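Local coordinates for Peptide/nickel transport system substrate-binding protein (Listeria monocytogenes serotype 1/2a, PDB 5KZT) that binds a peptide and probably serves as the substrate-binding component of a peptide transport system, at residues Asn290-Lys295 with Trp355-Lys360; Ile367-Thr372 with Asp395-Lys400. All coordinates share one frame; numbering follows the deposited sequence.

Contact 1 (Asn290-Lys295 with Trp355-Lys360)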
ATOM      1  N   ASN A 290      -7.366 -26.755  -1.374  1.00 22.31           N
ATOM      2  CA  ASN A 290      -8.672 -27.249  -0.914  1.00 22.88           C
ATOM      3  C   ASN A 290      -9.469 -26.142  -0.233  1.00 22.63           C
ATOM      4  O   ASN A 290      -9.031 -25.604   0.782  1.00 21.85           O
ATOM      5  CB  ASN A 290      -8.477 -28.408   0.059  1.00 23.58           C
ATOM      6  CG  ASN A 290      -9.792 -29.022   0.504  1.00 24.27           C
ATOM      7  OD1 ASN A 290     -10.517 -28.429   1.295  1.00 24.16           O
ATOM      8  ND2 ASN A 290     -10.104 -30.199  -0.006  1.00 25.19           N
ATOM      9  N   LYS A 291     -10.653 -25.850  -0.776  1.00 23.24           N
ATOM     10  CA  LYS A 291     -11.492 -24.752  -0.305  1.00 23.61           C
ATOM     11  C   LYS A 291     -11.974 -24.972   1.106  1.00 24.01           C
ATOM     12  O   LYS A 291     -12.080 -24.018   1.881  1.00 23.41           O
ATOM     13  CB  LYS A 291     -12.726 -24.601  -1.184  1.00 24.94           C
ATOM     14  CG  LYS A 291     -13.427 -23.254  -1.041  1.00 25.23           C
ATOM     15  CD  LYS A 291     -14.936 -23.342  -1.002  1.00 26.86           C
ATOM     16  CE  LYS A 291     -15.546 -24.000  -2.220  1.00 27.81           C
ATOM     17  NZ  LYS A 291     -15.836 -23.017  -3.301  1.00 28.33           N
ATOM     18  N   ASN A 292     -12.329 -26.221   1.431  1.00 24.58           N
ATOM     19  CA  ASN A 292     -12.767 -26.508   2.784  1.00 25.28           C
ATOM     20  C   ASN A 292     -11.690 -26.177   3.814  1.00 24.73           C
ATOM     21  O   ASN A 292     -12.021 -25.695   4.894  1.00 24.65           O
ATOM     22  CB  ASN A 292     -13.207 -27.953   2.938  1.00 26.63           C
ATOM     23  CG  ASN A 292     -14.663 -28.146   2.603  1.00 27.65           C
ATOM     24  OD1 ASN A 292     -15.513 -27.342   2.986  1.00 28.28           O
ATOM     25  ND2 ASN A 292     -14.961 -29.218   1.910  1.00 28.46           N
ATOM     26  N   ILE A 293     -10.425 -26.429   3.472  1.00 23.89           N
ATOM     27  CA  ILE A 293      -9.307 -26.111   4.361  1.00 23.27           C
ATOM     28  C   ILE A 293      -9.139 -24.590   4.521  1.00 22.69           C
ATOM     29  O   ILE A 293      -8.922 -24.124   5.651  1.00 22.28           O
ATOM     30  CB  ILE A 293      -8.004 -26.788   3.882  1.00 23.12           C
ATOM     31  CG1 ILE A 293      -8.163 -28.327   3.868  1.00 24.08           C
ATOM     32  CG2 ILE A 293      -6.797 -26.360   4.711  1.00 22.95           C
ATOM     33  CD1 ILE A 293      -8.509 -28.956   5.201  1.00 24.68           C
ATOM     34  N   ARG A 294      -9.262 -23.832   3.423  1.00 21.94           N
ATOM     35  CA  ARG A 294      -9.261 -22.354   3.496  1.00 21.44           C
ATOM     36  C   ARG A 294     -10.369 -21.843   4.433  1.00 21.66           C
ATOM     37  O   ARG A 294     -10.131 -20.976   5.285  1.00 20.65           O
ATOM     38  CB  ARG A 294      -9.439 -21.718   2.101  1.00 21.01           C
ATOM     39  CG  ARG A 294      -8.289 -22.012   1.143  1.00 20.68           C
ATOM     40  CD  ARG A 294      -8.274 -21.054  -0.020  1.00 20.36           C
ATOM     41  NE  ARG A 294      -9.457 -21.128  -0.881  1.00 20.60           N
ATOM     42  CZ  ARG A 294      -9.660 -22.004  -1.866  1.00 21.35           C
ATOM     43  NH1 ARG A 294      -8.793 -22.988  -2.134  1.00 21.48           N
ATOM     44  NH2 ARG A 294     -10.778 -21.910  -2.590  1.00 22.13           N
ATOM     45  N   LYS A 295     -11.571 -22.403   4.253  1.00 22.74           N
ATOM     46  CA  LYS A 295     -12.757 -22.036   5.036  1.00 23.97           C
ATOM     47  C   LYS A 295     -12.557 -22.344   6.523  1.00 23.99           C
ATOM     48  O   LYS A 295     -12.983 -21.570   7.371  1.00 23.65           O
ATOM     49  CB  LYS A 295     -14.004 -22.770   4.504  1.00 25.52           C
ATOM     50  CG  LYS A 295     -15.303 -22.368   5.192  1.00 27.21           C
ATOM     51  CD  LYS A 295     -16.521 -23.091   4.628  1.00 29.20           C
ATOM     52  CE  LYS A 295     -16.972 -22.529   3.284  1.00 30.04           C
ATOM     53  NZ  LYS A 295     -17.496 -21.142   3.429  1.00 30.88           N
ATOM     54  N   TRP A 355     -13.392 -28.021   8.273  1.00 28.03           N
ATOM     55  CA  TRP A 355     -12.153 -28.725   8.610  1.00 27.85           C
ATOM     56  C   TRP A 355     -12.286 -30.249   8.443  1.00 29.11           C
ATOM     57  O   TRP A 355     -11.465 -30.867   7.757  1.00 28.98           O
ATOM     58  CB  TRP A 355     -11.740 -28.364  10.036  1.00 27.73           C
ATOM     59  CG  TRP A 355     -10.502 -29.008  10.552  1.00 27.66           C
ATOM     60  CD1 TRP A 355     -10.419 -29.846  11.615  1.00 28.78           C
ATOM     61  CD2 TRP A 355      -9.164 -28.819  10.087  1.00 27.13           C
ATOM     62  NE1 TRP A 355      -9.120 -30.209  11.839  1.00 28.86           N
ATOM     63  CE2 TRP A 355      -8.324 -29.598  10.910  1.00 27.65           C
ATOM     64  CE3 TRP A 355      -8.587 -28.059   9.059  1.00 26.21           C
ATOM     65  CZ2 TRP A 355      -6.951 -29.668  10.723  1.00 27.54           C
ATOM     66  CZ3 TRP A 355      -7.219 -28.130   8.873  1.00 25.94           C
ATOM     67  CH2 TRP A 355      -6.414 -28.931   9.701  1.00 26.61           C
ATOM     68  N   LYS A 356     -13.314 -30.841   9.046  1.00 30.65           N
ATOM     69  CA  LYS A 356     -13.525 -32.305   8.930  1.00 32.06           C
ATOM     70  C   LYS A 356     -13.682 -32.750   7.457  1.00 31.96           C
ATOM     71  O   LYS A 356     -13.093 -33.753   7.035  1.00 31.97           O
ATOM     72  CB  LYS A 356     -14.719 -32.779   9.787  1.00 33.87           C
ATOM     73  CG  LYS A 356     -14.493 -32.646  11.301  1.00 34.66           C
ATOM     74  CD  LYS A 356     -15.441 -33.476  12.166  1.00 36.94           C
ATOM     75  CE  LYS A 356     -16.717 -32.745  12.582  1.00 37.62           C
ATOM     76  NZ  LYS A 356     -16.485 -31.641  13.556  1.00 37.42           N
ATOM     77  N   ALA A 357     -14.448 -31.981   6.684  1.00 31.75           N
ATOM     78  CA  ALA A 357     -14.714 -32.300   5.271  1.00 31.82           C
ATOM     79  C   ALA A 357     -13.468 -32.162   4.399  1.00 31.05           C
ATOM     80  O   ALA A 357     -13.201 -33.005   3.544  1.00 31.46           O
ATOM     81  CB  ALA A 357     -15.832 -31.423   4.735  1.00 31.55           C
ATOM     82  N   GLY A 358     -12.715 -31.086   4.614  1.00 29.92           N
ATOM     83  CA  GLY A 358     -11.428 -30.886   3.945  1.00 29.11           C
ATOM     84  C   GLY A 358     -10.432 -32.001   4.221  1.00 29.64           C
ATOM     85  O   GLY A 358      -9.826 -32.511   3.297  1.00 29.60           O
ATOM     86  N   LEU A 359     -10.278 -32.381   5.489  1.00 30.14           N
ATOM     87  CA  LEU A 359      -9.356 -33.450   5.889  1.00 31.25           C
ATOM     88  C   LEU A 359      -9.725 -34.794   5.238  1.00 32.80           C
ATOM     89  O   LEU A 359      -8.841 -35.571   4.862  1.00 33.50           O
ATOM     90  CB  LEU A 359      -9.376 -33.636   7.410  1.00 32.01           C
ATOM     91  CG  LEU A 359      -8.654 -32.592   8.273  1.00 31.31           C
ATOM     92  CD1 LEU A 359      -8.989 -32.815   9.740  1.00 32.27           C
ATOM     93  CD2 LEU A 359      -7.155 -32.636   8.046  1.00 31.16           C
ATOM     94  N   LYS A 360     -11.027 -35.054   5.137  1.00 33.58           N
ATOM     95  CA  LYS A 360     -11.545 -36.249   4.464  1.00 35.41           C
ATOM     96  C   LYS A 360     -11.209 -36.211   2.956  1.00 34.55           C
ATOM     97  O   LYS A 360     -10.753 -37.210   2.392  1.00 34.82           O
ATOM     98  CB  LYS A 360     -13.060 -36.365   4.693  1.00 36.85           C
ATOM     99  CG  LYS A 360     -13.650 -37.725   4.401  1.00 39.17           C
ATOM    100  CD  LYS A 360     -15.178 -37.712   4.453  1.00 40.65           C
ATOM    101  CE  LYS A 360     -15.741 -37.568   5.872  1.00 41.64           C
ATOM    102  NZ  LYS A 360     -15.556 -38.775   6.733  1.00 43.07           N
TER
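Ile293 CD1 meets the six-membered ring of Trp355 obliquely, 4.0 Å from CE3 and equally near CZ3, while Leu359 CD1 of the same helix as the tryptophan lies 3.3 Å above one face of the indole, displaced from the ring centre toward its outer atoms. At the pyrrole side, Trp355 NE1 donates to Asp395 O, outside the two segments. CG of Trp355 stands anti to the backbone N (chi1 179°). It is the CE3-CZ3 side of the ring that meets Ile293, although CB itself is directed away from helix 291-299. The motif is a close helix pair within the solute-binding protein family 5 fold: the short segments run roughly antiparallel, at 148°, and their axes approach to 7.7 Å. Gly358 permits this spacing. Its bare CA receives Ile293 CD1, Asn292 CB at 3.6 Å and Asn290 OD1, and a CB on this backbone would clash with the Ile293 methyl. Beside it, the amide end of Asn292 lies against Ala357 CB, its ND2 at 3.7 Å. No hydrogen bond joins the two segments directly; the polar link is made one residue further on, where Glu361 OE1 accepts from ND2 of both Asn290 and Asn292. Asn290 is also the N-cap of helix 291-299: its OD1 accepts from Ile293 N at 3.0 Å, the donor tilted 16° from the carbonyl plane. That same OD1 rests 3.7 Å from Gly358 CA.

Contact 2 (Ile367-Thr372 with Asp395-Lys400); sequences ITVEFT and DGLTVK
Ile367 N donates to Gly396 O, and Ile367 O accepts from Thr398 N at 2.9 Å; Val369 likewise uses both its N and its O, bonding Thr398 O and Lys400 N. Phe371 N closes the series on Lys400 O at 2.8 Å, the last of five backbone hydrogen bonds between Ile367-Thr372 and Asp395-Lys400. Between these bonds run CA-H...O contacts, the shortest from Val399 CA to Val369 O at 3.2 Å. This alternation belongs to a parallel pair in register, Ile367 beside Leu397 through Glu370 beside Lys400. The strands are the two outer legs of a beta-alpha-beta unit, with helix 377-393 as the crossover, in the larger mixed sheet of this solute-binding protein. Gly396 makes the turn into strand 397-404 with a positive phi (92°) that glycine adopts readily.

Apolar contacts gather on the face of Ile367, Val369, Leu397 and Val399. The Leu397 and Ile367 side chains meet at a slant, Leu397 CD1 lying 4.0 Å from Ile367 CG2 while also approaching Val369 CG2. Farther along, Val399 CG1 packs on Phe371 CB at 3.7 Å; the Phe371 ring meets Phe420 edge-to-face on the adjoining strand 420-425.

On the other face the contacts are of mixed character. Thr368 and Thr398 project alongside one another in the same direction, with Thr368 OG1 3.8 Å from Thr398 CB. The Thr368 methyl CG2 touches the aliphatic Lys400 CG at 3.7 Å, beyond which the lysine chain turns aside. Glu370 sends OE1 to a salt bridge with Arg281 NH1.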
ATOM      1  N   ILE A 367      -2.306 -31.797   9.582  1.00 32.66           N
ATOM      2  CA  ILE A 367      -1.731 -30.857   8.605  1.00 31.11           C
ATOM      3  C   ILE A 367      -0.802 -29.934   9.384  1.00 29.99           C
ATOM      4  O   ILE A 367      -1.178 -29.464  10.465  1.00 28.69           O
ATOM      5  CB  ILE A 367      -2.835 -30.026   7.894  1.00 30.13           C
ATOM      6  CG1 ILE A 367      -3.539 -30.860   6.815  1.00 31.35           C
ATOM      7  CG2 ILE A 367      -2.268 -28.751   7.258  1.00 29.13           C
ATOM      8  CD1 ILE A 367      -4.824 -30.255   6.275  1.00 30.87           C
ATOM      9  N   THR A 368       0.405 -29.707   8.850  1.00 30.42           N
ATOM     10  CA  THR A 368       1.308 -28.620   9.297  1.00 29.41           C
ATOM     11  C   THR A 368       1.367 -27.547   8.231  1.00 28.14           C
ATOM     12  O   THR A 368       1.561 -27.857   7.064  1.00 28.32           O
ATOM     13  CB  THR A 368       2.746 -29.126   9.546  1.00 31.12           C
ATOM     14  OG1 THR A 368       2.716 -30.159  10.535  1.00 32.92           O
ATOM     15  CG2 THR A 368       3.666 -27.995  10.046  1.00 30.62           C
ATOM     16  N   VAL A 369       1.189 -26.290   8.627  1.00 26.47           N
ATOM     17  CA  VAL A 369       1.398 -25.166   7.729  1.00 25.63           C
ATOM     18  C   VAL A 369       2.135 -24.062   8.452  1.00 25.08           C
ATOM     19  O   VAL A 369       2.013 -23.924   9.669  1.00 24.79           O
ATOM     20  CB  VAL A 369       0.078 -24.611   7.133  1.00 25.08           C
ATOM     21  CG1 VAL A 369      -0.446 -25.547   6.051  1.00 26.17           C
ATOM     22  CG2 VAL A 369      -0.967 -24.341   8.213  1.00 24.58           C
ATOM     23  N   GLU A 370       2.880 -23.264   7.679  1.00 24.66           N
ATOM     24  CA  GLU A 370       3.668 -22.156   8.206  1.00 24.32           C
ATOM     25  C   GLU A 370       2.939 -20.834   7.946  1.00 22.44           C
ATOM     26  O   GLU A 370       2.545 -20.556   6.810  1.00 21.74           O
ATOM     27  CB  GLU A 370       5.061 -22.209   7.570  1.00 26.22           C
ATOM     28  CG  GLU A 370       5.897 -20.936   7.477  1.00 26.85           C
ATOM     29  CD  GLU A 370       6.939 -21.079   6.352  1.00 28.77           C
ATOM     30  OE1 GLU A 370       6.744 -20.546   5.188  1.00 28.50           O
ATOM     31  OE2 GLU A 370       7.938 -21.783   6.635  1.00 30.23           O
ATOM     32  N   PHE A 371       2.761 -20.044   9.008  1.00 20.97           N
ATOM     33  CA  PHE A 371       2.113 -18.745   8.932  1.00 20.06           C
ATOM     34  C   PHE A 371       3.194 -17.656   8.880  1.00 19.54           C
ATOM     35  O   PHE A 371       4.002 -17.544   9.812  1.00 19.22           O
ATOM     36  CB  PHE A 371       1.216 -18.550  10.153  1.00 20.10           C
ATOM     37  CG  PHE A 371       0.387 -17.306  10.094  1.00 19.80           C
ATOM     38  CD1 PHE A 371      -0.546 -17.125   9.081  1.00 19.66           C
ATOM     39  CD2 PHE A 371       0.546 -16.301  11.038  1.00 19.77           C
ATOM     40  CE1 PHE A 371      -1.310 -15.963   9.014  1.00 19.76           C
ATOM     41  CE2 PHE A 371      -0.208 -15.133  10.973  1.00 19.46           C
ATOM     42  CZ  PHE A 371      -1.144 -14.964   9.961  1.00 19.39           C
ATOM     43  N   THR A 372       3.207 -16.861   7.810  1.00 19.24           N
ATOM     44  CA  THR A 372       4.155 -15.749   7.700  1.00 19.46           C
ATOM     45  C   THR A 372       3.561 -14.392   8.123  1.00 19.15           C
ATOM     46  O   THR A 372       2.493 -13.994   7.660  1.00 18.83           O
ATOM     47  CB  THR A 372       4.740 -15.638   6.287  1.00 20.16           C
ATOM     48  OG1 THR A 372       5.455 -16.833   5.974  1.00 21.03           O
ATOM     49  CG2 THR A 372       5.718 -14.479   6.182  1.00 20.62           C
ATOM     50  N   ASP A 395      -8.542 -29.578  15.385  1.00 31.49           N
ATOM     51  CA  ASP A 395      -7.776 -30.735  15.886  1.00 32.78           C
ATOM     52  C   ASP A 395      -6.935 -31.351  14.781  1.00 31.93           C
ATOM     53  O   ASP A 395      -7.458 -31.671  13.713  1.00 31.42           O
ATOM     54  CB  ASP A 395      -8.713 -31.820  16.436  1.00 35.28           C
ATOM     55  CG  ASP A 395      -9.509 -31.376  17.666  1.00 36.95           C
ATOM     56  OD1 ASP A 395      -9.127 -30.407  18.346  1.00 37.55           O
ATOM     57  OD2 ASP A 395     -10.539 -32.019  17.961  1.00 38.62           O
ATOM     58  N   GLY A 396      -5.643 -31.525  15.053  1.00 31.80           N
ATOM     59  CA  GLY A 396      -4.683 -32.046  14.081  1.00 31.69           C
ATOM     60  C   GLY A 396      -3.969 -30.984  13.256  1.00 30.14           C
ATOM     61  O   GLY A 396      -3.219 -31.313  12.347  1.00 30.76           O
ATOM     62  N   LEU A 397      -4.192 -29.710  13.557  1.00 28.92           N
ATOM     63  CA  LEU A 397      -3.523 -28.622  12.845  1.00 27.44           C
ATOM     64  C   LEU A 397      -2.346 -28.129  13.678  1.00 27.35           C
ATOM     65  O   LEU A 397      -2.509 -27.798  14.857  1.00 27.19           O
ATOM     66  CB  LEU A 397      -4.502 -27.474  12.566  1.00 26.80           C
ATOM     67  CG  LEU A 397      -3.935 -26.266  11.811  1.00 25.83           C
ATOM     68  CD1 LEU A 397      -3.509 -26.618  10.398  1.00 25.78           C
ATOM     69  CD2 LEU A 397      -4.947 -25.137  11.776  1.00 25.59           C
ATOM     70  N   THR A 398      -1.162 -28.145  13.076  1.00 27.22           N
ATOM     71  CA  THR A 398       0.014 -27.472  13.598  1.00 27.14           C
ATOM     72  C   THR A 398       0.236 -26.247  12.725  1.00 25.84           C
ATOM     73  O   THR A 398       0.135 -26.329  11.492  1.00 25.28           O
ATOM     74  CB  THR A 398       1.269 -28.352  13.518  1.00 28.71           C
ATOM     75  OG1 THR A 398       1.069 -29.541  14.275  1.00 30.89           O
ATOM     76  CG2 THR A 398       2.486 -27.638  14.076  1.00 29.09           C
ATOM     77  N   VAL A 399       0.504 -25.120  13.371  1.00 25.00           N
ATOM     78  CA  VAL A 399       0.861 -23.866  12.688  1.00 24.26           C
ATOM     79  C   VAL A 399       2.266 -23.452  13.145  1.00 24.71           C
ATOM     80  O   VAL A 399       2.460 -23.146  14.324  1.00 25.24           O
ATOM     81  CB  VAL A 399      -0.160 -22.758  12.992  1.00 23.45           C
ATOM     82  CG1 VAL A 399       0.265 -21.437  12.348  1.00 22.30           C
ATOM     83  CG2 VAL A 399      -1.543 -23.180  12.504  1.00 23.64           C
ATOM     84  N   LYS A 400       3.241 -23.509  12.230  1.00 25.13           N
ATOM     85  CA  LYS A 400       4.613 -23.025  12.493  1.00 26.26           C
ATOM     86  C   LYS A 400       4.589 -21.537  12.235  1.00 24.35           C
ATOM     87  O   LYS A 400       3.926 -21.086  11.299  1.00 22.94           O
ATOM     88  CB  LYS A 400       5.683 -23.618  11.554  1.00 28.12           C
ATOM     89  CG  LYS A 400       5.691 -25.120  11.333  1.00 30.56           C
ATOM     90  CD  LYS A 400       6.650 -25.873  12.254  1.00 33.53           C
ATOM     91  CE  LYS A 400       5.959 -26.308  13.543  1.00 34.53           C
ATOM     92  NZ  LYS A 400       6.885 -26.953  14.511  1.00 37.07           N
TER

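Overall arrangement
Of the four segments the chain first reaches 290-295, and contact 1 closes a loop of 59 intervening residues, 25 of them helical, when helix 348-362 returns against helix 291-299. After a short turn the chain leads into strand 367-374, where contact 2 opens; helix 377-393 then carries it to strand 397-404, closing a shorter loop of 22 residues. The two loops follow in series, neither nesting nor crossing. Their centres lie about 14 Å apart, and helix 348-362 bridges them: Trp355 CH2 packs on Leu397 CB, and Leu359 CD2 on Ile367 CD1. The helix pair is thereby tied to the starting ends of both parallel strands.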